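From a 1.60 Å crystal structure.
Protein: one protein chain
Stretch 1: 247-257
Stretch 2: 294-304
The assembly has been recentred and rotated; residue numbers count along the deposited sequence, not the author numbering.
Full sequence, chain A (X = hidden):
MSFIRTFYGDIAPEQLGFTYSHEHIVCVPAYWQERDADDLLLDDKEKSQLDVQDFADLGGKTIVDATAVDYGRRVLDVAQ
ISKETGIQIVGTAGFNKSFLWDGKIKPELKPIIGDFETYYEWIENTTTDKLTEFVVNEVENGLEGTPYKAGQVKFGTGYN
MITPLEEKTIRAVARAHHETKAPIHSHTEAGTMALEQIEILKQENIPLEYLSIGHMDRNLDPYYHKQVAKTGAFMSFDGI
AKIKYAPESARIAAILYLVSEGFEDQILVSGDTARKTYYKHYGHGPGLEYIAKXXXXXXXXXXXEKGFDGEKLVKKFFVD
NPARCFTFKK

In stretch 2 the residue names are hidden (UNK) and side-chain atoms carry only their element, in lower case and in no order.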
# COMPACT_ATOMS: atom_id res chain seq x y z
N PRO A 247 -9.82 13.15 13.61
CA PRO A 247 -9.74 14.46 12.94
C PRO A 247 -8.36 14.61 12.33
O PRO A 247 -7.40 13.99 12.80
CB PRO A 247 -9.92 15.45 14.09
CG PRO A 247 -9.49 14.70 15.32
CD PRO A 247 -9.89 13.28 15.08
N GLU A 248 -8.25 15.42 11.29
CA GLU A 248 -6.98 15.58 10.61
C GLU A 248 -5.89 16.07 11.56
O GLU A 248 -4.73 15.66 11.46
CB GLU A 248 -7.11 16.54 9.43
CG GLU A 248 -6.02 16.33 8.41
CD GLU A 248 -5.97 14.89 7.95
OE1 GLU A 248 -4.90 14.25 8.10
OE2 GLU A 248 -7.01 14.39 7.46
N SER A 249 -6.26 16.97 12.47
CA SER A 249 -5.33 17.47 13.47
C SER A 249 -4.63 16.35 14.25
O SER A 249 -3.47 16.49 14.63
CB SER A 249 -6.05 18.39 14.45
OG SER A 249 -7.25 17.78 14.91
N ALA A 250 -5.34 15.26 14.50
CA ALA A 250 -4.77 14.15 15.27
C ALA A 250 -3.71 13.41 14.46
O ALA A 250 -2.66 13.04 14.98
CB ALA A 250 -5.85 13.20 15.74
N ARG A 251 -3.99 13.18 13.18
CA ARG A 251 -2.99 12.56 12.31
C ARG A 251 -1.76 13.46 12.21
O ARG A 251 -0.61 13.00 12.33
CB ARG A 251 -3.57 12.24 10.92
CG ARG A 251 -4.46 10.99 10.90
CD ARG A 251 -5.06 10.74 9.52
NE ARG A 251 -6.11 11.71 9.22
CZ ARG A 251 -7.39 11.54 9.55
NH1 ARG A 251 -7.78 10.43 10.18
NH2 ARG A 251 -8.28 12.48 9.25
N ILE A 252 -1.99 14.75 12.01
CA ILE A 252 -0.89 15.69 11.82
C ILE A 252 -0.04 15.78 13.10
O ILE A 252 1.19 15.81 13.03
CB ILE A 252 -1.41 17.07 11.35
CG1 ILE A 252 -1.85 16.97 9.89
CG2 ILE A 252 -0.35 18.14 11.55
CD1 ILE A 252 -2.56 18.21 9.36
N ALA A 253 -0.69 15.79 14.25
CA ALA A 253 0.03 15.80 15.53
C ALA A 253 0.95 14.58 15.68
O ALA A 253 2.07 14.69 16.18
CB ALA A 253 -0.94 15.90 16.70
N ALA A 254 0.46 13.42 15.25
CA ALA A 254 1.20 12.17 15.38
C ALA A 254 2.42 12.20 14.45
O ALA A 254 3.51 11.76 14.81
CB ALA A 254 0.31 10.97 15.06
N ILE A 255 2.22 12.71 13.24
CA ILE A 255 3.32 12.87 12.30
C ILE A 255 4.38 13.80 12.88
O ILE A 255 5.57 13.47 12.87
CB ILE A 255 2.82 13.41 10.95
CG1 ILE A 255 2.05 12.31 10.21
CG2 ILE A 255 3.99 13.91 10.09
CD1 ILE A 255 1.29 12.80 9.02
N LEU A 256 3.95 14.94 13.41
CA LEU A 256 4.90 15.92 13.94
C LEU A 256 5.61 15.42 15.19
O LEU A 256 6.76 15.79 15.44
CB LEU A 256 4.22 17.27 14.17
CG LEU A 256 3.76 17.97 12.89
CD1 LEU A 256 3.03 19.26 13.24
CD2 LEU A 256 4.95 18.25 11.97
N TYR A 257 4.96 14.57 15.98
CA TYR A 257 5.67 13.94 17.09
C TYR A 257 6.84 13.10 16.57
O TYR A 257 7.96 13.17 17.10
CB TYR A 257 4.75 13.07 17.96
CG TYR A 257 5.53 12.27 18.98
CD1 TYR A 257 6.05 12.88 20.11
CD2 TYR A 257 5.76 10.92 18.79
CE1 TYR A 257 6.78 12.16 21.04
CE2 TYR A 257 6.50 10.18 19.72
CZ TYR A 257 7.00 10.81 20.84
OH TYR A 257 7.72 10.09 21.75
N UNK A 294 -5.38 19.95 -1.07
CA UNK A 294 -5.87 20.54 0.17
C UNK A 294 -5.05 20.18 1.41
O UNK A 294 -4.79 21.04 2.27
c UNK A 294 -10.62 20.60 -1.63
c UNK A 294 -9.70 20.16 -0.50
c UNK A 294 -8.26 20.61 -0.75
n UNK A 294 -12.00 20.02 -1.48
c UNK A 294 -7.33 20.14 0.38
N UNK A 295 -4.64 18.92 1.54
CA UNK A 295 -3.91 18.52 2.74
C UNK A 295 -2.52 19.13 2.81
O UNK A 295 -2.09 19.61 3.86
c UNK A 295 -0.67 15.39 6.45
n UNK A 295 -3.13 15.84 6.33
c UNK A 295 -1.85 15.78 5.83
c UNK A 295 -3.27 16.52 4.19
c UNK A 295 0.48 15.42 5.70
c UNK A 295 -3.98 16.28 5.34
c UNK A 295 -3.83 16.99 2.87
c UNK A 295 -0.72 16.22 3.74
c UNK A 295 -1.90 16.20 4.48
c UNK A 295 0.47 15.83 4.36
N UNK A 296 -1.82 19.11 1.68
CA UNK A 296 -0.46 19.64 1.64
C UNK A 296 -0.37 21.10 2.11
O UNK A 296 0.41 21.42 3.00
c UNK A 296 1.41 20.31 0.07
c UNK A 296 0.55 17.95 0.08
c UNK A 296 0.18 19.42 0.25
N UNK A 297 -1.18 21.99 1.52
CA UNK A 297 -1.12 23.39 1.98
C UNK A 297 -1.45 23.54 3.46
O UNK A 297 -0.84 24.35 4.15
c UNK A 297 -2.16 24.09 1.11
c UNK A 297 -2.28 23.25 -0.11
c UNK A 297 -2.07 21.83 0.36
N UNK A 298 -2.40 22.76 3.96
CA UNK A 298 -2.73 22.85 5.38
C UNK A 298 -1.59 22.34 6.24
O UNK A 298 -1.22 22.97 7.23
n UNK A 298 -6.89 20.23 9.58
n UNK A 298 -4.71 20.78 9.15
c UNK A 298 -4.33 22.18 7.20
c UNK A 298 -4.92 20.91 7.72
n UNK A 298 -5.37 20.32 11.31
c UNK A 298 -5.66 20.44 10.01
c UNK A 298 -4.01 22.09 5.71
N UNK A 299 -1.02 21.19 5.86
CA UNK A 299 0.09 20.65 6.63
C UNK A 299 1.27 21.61 6.67
O UNK A 299 1.87 21.83 7.73
c UNK A 299 3.98 17.87 8.23
c UNK A 299 1.76 18.77 6.81
c UNK A 299 0.56 19.30 6.08
c UNK A 299 1.61 18.09 8.01
c UNK A 299 3.04 19.02 6.35
c UNK A 299 2.72 17.63 8.71
c UNK A 299 4.15 18.57 7.05
N UNK A 300 1.61 22.18 5.52
CA UNK A 300 2.71 23.13 5.46
C UNK A 300 2.45 24.29 6.42
O UNK A 300 3.31 24.64 7.23
c UNK A 300 2.92 23.65 4.03
c UNK A 300 3.43 22.51 3.14
c UNK A 300 3.53 22.88 1.67
c UNK A 300 3.91 24.81 4.02
N UNK A 301 1.24 24.85 6.36
CA UNK A 301 0.89 25.99 7.19
C UNK A 301 0.93 25.64 8.66
O UNK A 301 1.55 26.34 9.46
c UNK A 301 -0.50 26.52 6.81
o UNK A 301 0.07 28.74 7.44
o UNK A 301 -1.92 28.01 8.01
c UNK A 301 -0.81 27.85 7.47
N UNK A 302 0.29 24.53 9.02
CA UNK A 302 0.23 24.12 10.42
C UNK A 302 1.62 23.76 10.95
O UNK A 302 2.00 24.16 12.05
o UNK A 302 -2.28 21.21 13.48
c UNK A 302 -0.98 22.61 12.08
o UNK A 302 -2.72 21.14 11.33
c UNK A 302 -2.07 21.58 12.31
c UNK A 302 -0.76 22.97 10.62
N UNK A 303 2.40 23.01 10.17
CA UNK A 303 3.76 22.66 10.59
C UNK A 303 4.61 23.91 10.78
O UNK A 303 5.36 24.02 11.76
c UNK A 303 4.41 21.73 9.57
N UNK A 304 4.51 24.84 9.83
CA UNK A 304 5.23 26.11 9.92
C UNK A 304 4.84 26.85 11.19
O UNK A 304 5.69 27.37 11.91
c UNK A 304 5.67 26.55 7.44
n UNK A 304 5.26 27.09 6.30
c UNK A 304 4.94 26.99 8.70
o UNK A 304 6.61 25.75 7.49
O HOH W 1 -2.25 18.93 14.83

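Position 294 carries four carbons in a row ending in a nitrogen. The chain is extended and out of reach of stretch 1. This is K294.

Position 295 has one carbon, then fused five- and six-membered rings holding eight carbons and one nitrogen. The ring nitrogen lies 3.0 Å from E248 OE1. Only tryptophan has this ring system: W295. Its NE1 gives a weak hydrogen bond to E248 OE1, which lies at the ring edge. W295 CZ2 also packs 4.0 Å from I252 CG1 and 4.1 Å from I255 CD1.

Position 296 has one carbon carrying two more, and touches nothing on stretch 1. This is V296.

Position 297 has three carbons closing a ring onto the backbone N. This is P297. Its N has no hydrogen to give to the turn before, and the helix is kinked here.

Position 298 has three carbons, a nitrogen, then a carbon carrying two nitrogens. The group reaches E248, S249 and I252. This is R298. E248 CB lies over one face of the guanidinium, 3.7 Å from R298 NH2. R298 NE is 3.4 Å from I252 CD1.

Position 299 has one carbon and a ring of six carbons, with no oxygen. The ring meets I252, I255 and L256. This is F299. Its CD1 is 4.0 Å from I252 CG2, and its CZ is 3.9 Å from L256 CD2.

Position 300 has four carbons, forked at the first, with one arm two carbons long. It is out of reach of stretch 1. This is I300.

Position 301 has two carbons, the second carrying two oxygens. It too is out of reach. This is D301.

Position 302 has three carbons, the third carrying two oxygens. One oxygen is 3.5 Å from I252 CD1. This is E302. It forms a salt bridge with R298, with E302 OE1 2.8 Å from R298 NH1. A water donates to both E302 OE2 and S249 O.

Position 303 has a single carbon, CB, 4.3 Å from L256 CD2. This is A303.

Position 304 has two carbons, the second carrying one oxygen and one nitrogen, and makes no contact. This is N304.

The helices cross at -57°. I252 is the knob, seated among W295, R298, F299 and E302. I255 and L256 extend the apolar packing. Polar groups add to it: E248, salt-bridged to R251 within its own helix, also accepts from W295, and the water joins S249 to E302.

Stretch 2 (294-304) KWVPRFIDEAN
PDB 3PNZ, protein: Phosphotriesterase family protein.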